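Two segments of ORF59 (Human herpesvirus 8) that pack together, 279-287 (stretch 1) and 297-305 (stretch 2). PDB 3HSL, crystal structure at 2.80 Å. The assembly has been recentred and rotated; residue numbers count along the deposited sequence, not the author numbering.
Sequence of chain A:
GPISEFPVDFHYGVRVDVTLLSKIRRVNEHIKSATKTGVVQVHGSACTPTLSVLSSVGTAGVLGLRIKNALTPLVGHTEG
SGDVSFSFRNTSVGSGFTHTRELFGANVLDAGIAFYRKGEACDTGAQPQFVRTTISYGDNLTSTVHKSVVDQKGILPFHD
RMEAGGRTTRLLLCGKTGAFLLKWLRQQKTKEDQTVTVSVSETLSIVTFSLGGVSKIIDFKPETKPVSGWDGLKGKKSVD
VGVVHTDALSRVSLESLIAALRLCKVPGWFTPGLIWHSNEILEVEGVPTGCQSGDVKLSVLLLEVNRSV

Stretch 1, residues 279-287: NEILEVEGV
Stretch 2 297-305: KLSVLLLEV

The strongest polar contacts between the two segments are backbone hydrogen bonds joining strand 282-287 to strand 297-302, together with one side-chain bond. Val284 and Val300 form a reciprocal pair: Val284 N donates to Val300 O at 2.9 Å, nearly linear at 173°, and Val300 N donates to Val284 O at 2.8 Å. One step outward, Leu302 N reaches Leu282 O at 2.7 Å, whereas the return bond from Leu282 N to Leu302 O is weak at 3.4 Å. Toward the other end, Gly286 N donates to Leu298 O at 2.8 Å. The side-chain bond runs from Ser299 OG to Glu283 OE2, 2.7 Å apart; an extended glutamate (chi1 and chi2 t, chi3 21°) and a p serine bring a carboxylate oxygen to the hydroxyl.

The strands run antiparallel, with 162° between their N-to-C directions and a closest axial approach of 4.6 Å. Their backbones are extended, phi/psi being -99/115 at Val284, -136/124 at Val300 and -157/170 at Ser299. In the register, Leu282 faces Leu302 and Val284 faces Val300 as hydrogen-bonded pairs, each with CA atoms 5.2 Å apart. They alternate with the non-hydrogen-bonded pairs Glu283-Leu301 (CA to CA 4.6 Å) and Glu285-Ser299 (CA to CA 4.2 Å). Between the valine bonds and the leucine bonds, Glu283 CA lies 3.5 Å from Val300 O in a CA-H...O contact.

Alternation sends successive side chains to two faces of the sheet, one apolar and one mixed. Leu282, Val284, Val300 and Leu302 share the apolar face. Leu302 (m, t) places CD1 3.8 Å from CD2 of Leu282 (t, p) and 4.0 Å from CG2 of Val284, so one methyl touches both neighbours. Val284 and Val300, both t, meet more loosely, CB to CB 4.5 Å.

The other face, carrying Glu283, Glu285, Ser299 and Leu301, is mixed. The aliphatic stem of Glu283 packs against Leu301 (m, t), CG to CD2 3.7 Å, while its carboxylate engages Ser299. Glu285, t at chi1 and chi2, lies beside Ser299 with CB atoms 4.0 Å apart; its OE2 is hydrogen-bonded elsewhere in the structure.

Beyond the paired strands, Ile281 (m, t) extends the apolar packing: CG2 lies 4.0 Å from Leu301 CB, and CD1 lies 3.9 Å from CD2 of Leu303 (m, t). Glu280 (phi/psi 54/3) and Glu304 point their CA-to-CB bonds toward the opposite stretch. Glu280 OE1 contacts Glu304 CG at 3.3 Å and lies 4.2 Å from Glu304 OE2, a proximity of like charges without a hydrogen bond.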

# COMPACT_ATOMS: atom_id res chain seq x y z
N ASN A 279 2.94 -16.02 -35.21
CA ASN A 279 2.83 -14.57 -35.31
C ASN A 279 3.90 -13.72 -34.58
O ASN A 279 3.55 -12.88 -33.76
CB ASN A 279 1.39 -14.12 -34.98
CG ASN A 279 0.93 -14.51 -33.55
OD1 ASN A 279 -0.25 -14.38 -33.23
ND2 ASN A 279 1.86 -14.97 -32.71
N GLU A 280 5.18 -13.95 -34.89
CA GLU A 280 6.30 -13.17 -34.29
C GLU A 280 6.35 -13.12 -32.74
O GLU A 280 7.22 -12.45 -32.18
CB GLU A 280 6.25 -11.71 -34.82
CG GLU A 280 6.38 -11.52 -36.34
CD GLU A 280 7.81 -11.68 -36.88
OE1 GLU A 280 8.74 -11.05 -36.33
OE2 GLU A 280 8.00 -12.43 -37.86
N ILE A 281 5.44 -13.80 -32.05
CA ILE A 281 5.41 -13.74 -30.59
C ILE A 281 5.93 -14.92 -29.78
O ILE A 281 5.49 -16.05 -29.96
CB ILE A 281 4.00 -13.31 -30.07
CG1 ILE A 281 3.71 -11.89 -30.53
CG2 ILE A 281 3.93 -13.34 -28.55
CD1 ILE A 281 2.43 -11.29 -29.91
N LEU A 282 6.88 -14.63 -28.88
CA LEU A 282 7.46 -15.60 -27.95
C LEU A 282 6.66 -15.52 -26.64
O LEU A 282 6.63 -14.48 -25.98
CB LEU A 282 8.96 -15.33 -27.72
CG LEU A 282 9.68 -16.19 -26.65
CD1 LEU A 282 9.56 -17.69 -26.92
CD2 LEU A 282 11.14 -15.83 -26.43
N GLU A 283 6.01 -16.62 -26.25
CA GLU A 283 5.21 -16.64 -25.04
C GLU A 283 5.88 -17.42 -23.92
O GLU A 283 6.33 -18.55 -24.10
CB GLU A 283 3.83 -17.23 -25.34
CG GLU A 283 2.87 -17.25 -24.15
CD GLU A 283 1.44 -17.76 -24.48
OE1 GLU A 283 1.24 -18.47 -25.49
OE2 GLU A 283 0.50 -17.44 -23.71
N VAL A 284 5.94 -16.81 -22.75
CA VAL A 284 6.49 -17.45 -21.57
C VAL A 284 5.25 -17.90 -20.84
O VAL A 284 4.46 -17.06 -20.41
CB VAL A 284 7.29 -16.46 -20.71
CG1 VAL A 284 7.63 -17.07 -19.37
CG2 VAL A 284 8.54 -16.00 -21.47
N GLU A 285 5.06 -19.21 -20.70
CA GLU A 285 3.85 -19.72 -20.03
C GLU A 285 4.10 -20.54 -18.79
O GLU A 285 4.98 -21.41 -18.76
CB GLU A 285 2.99 -20.53 -21.00
CG GLU A 285 1.73 -21.05 -20.35
CD GLU A 285 0.79 -21.75 -21.29
OE1 GLU A 285 -0.41 -21.84 -20.98
OE2 GLU A 285 1.24 -22.23 -22.36
N GLY A 286 3.30 -20.26 -17.77
CA GLY A 286 3.36 -20.98 -16.53
C GLY A 286 2.76 -22.33 -16.86
O GLY A 286 1.58 -22.43 -17.20
N VAL A 287 3.58 -23.37 -16.75
CA VAL A 287 3.13 -24.72 -17.03
C VAL A 287 2.79 -25.27 -15.66
O VAL A 287 3.64 -25.26 -14.78
CB VAL A 287 4.23 -25.54 -17.76
CG1 VAL A 287 3.84 -26.97 -17.94
CG2 VAL A 287 4.52 -24.92 -19.11
N LYS A 297 -4.83 -19.70 -16.11
CA LYS A 297 -3.79 -19.60 -17.11
C LYS A 297 -2.97 -18.35 -16.83
O LYS A 297 -3.53 -17.26 -16.59
CB LYS A 297 -4.31 -19.57 -18.55
CG LYS A 297 -4.85 -20.89 -19.04
CD LYS A 297 -5.07 -20.85 -20.54
CE LYS A 297 -5.60 -22.17 -21.05
NZ LYS A 297 -6.93 -22.44 -20.45
N LEU A 298 -1.65 -18.52 -16.86
CA LEU A 298 -0.70 -17.44 -16.61
C LEU A 298 0.40 -17.44 -17.66
O LEU A 298 1.11 -18.44 -17.82
CB LEU A 298 -0.07 -17.59 -15.22
CG LEU A 298 0.96 -16.53 -14.78
CD1 LEU A 298 0.31 -15.16 -14.71
CD2 LEU A 298 1.64 -16.84 -13.45
N SER A 299 0.57 -16.33 -18.37
CA SER A 299 1.64 -16.26 -19.36
C SER A 299 2.00 -14.83 -19.64
O SER A 299 1.30 -13.94 -19.20
CB SER A 299 1.24 -16.94 -20.68
OG SER A 299 0.27 -16.17 -21.35
N VAL A 300 3.08 -14.62 -20.36
CA VAL A 300 3.54 -13.29 -20.73
C VAL A 300 3.93 -13.34 -22.19
O VAL A 300 4.74 -14.14 -22.59
CB VAL A 300 4.78 -12.85 -19.91
CG1 VAL A 300 5.20 -11.47 -20.32
CG2 VAL A 300 4.53 -12.90 -18.39
N LEU A 301 3.33 -12.48 -23.00
CA LEU A 301 3.64 -12.41 -24.42
C LEU A 301 4.81 -11.47 -24.59
O LEU A 301 4.73 -10.30 -24.20
CB LEU A 301 2.45 -11.87 -25.18
CG LEU A 301 1.16 -12.67 -25.00
CD1 LEU A 301 0.02 -12.07 -25.78
CD2 LEU A 301 1.38 -14.11 -25.39
N LEU A 302 5.91 -11.96 -25.18
CA LEU A 302 7.09 -11.13 -25.41
C LEU A 302 7.03 -10.60 -26.81
O LEU A 302 7.00 -11.37 -27.78
CB LEU A 302 8.38 -11.92 -25.21
CG LEU A 302 8.65 -12.49 -23.83
CD1 LEU A 302 9.98 -13.20 -23.89
CD2 LEU A 302 8.68 -11.42 -22.74
N LEU A 303 7.00 -9.28 -26.92
CA LEU A 303 6.93 -8.65 -28.22
C LEU A 303 8.27 -8.58 -28.90
O LEU A 303 9.31 -8.34 -28.27
CB LEU A 303 6.29 -7.27 -28.11
CG LEU A 303 4.82 -7.33 -27.69
CD1 LEU A 303 4.30 -5.98 -27.23
CD2 LEU A 303 3.99 -7.89 -28.83
N GLU A 304 8.22 -8.78 -30.22
CA GLU A 304 9.38 -8.77 -31.09
C GLU A 304 9.88 -7.34 -31.02
O GLU A 304 9.09 -6.40 -31.06
CB GLU A 304 8.89 -9.14 -32.49
CG GLU A 304 9.87 -9.92 -33.39
CD GLU A 304 11.14 -9.20 -33.78
OE1 GLU A 304 11.18 -7.95 -33.72
OE2 GLU A 304 12.10 -9.91 -34.16
N VAL A 305 11.20 -7.15 -30.91
CA VAL A 305 11.79 -5.81 -30.83
C VAL A 305 12.59 -5.47 -32.09
O VAL A 305 13.53 -6.18 -32.46
CB VAL A 305 12.70 -5.65 -29.57
CG1 VAL A 305 13.33 -4.27 -29.54
CG2 VAL A 305 11.91 -5.89 -28.30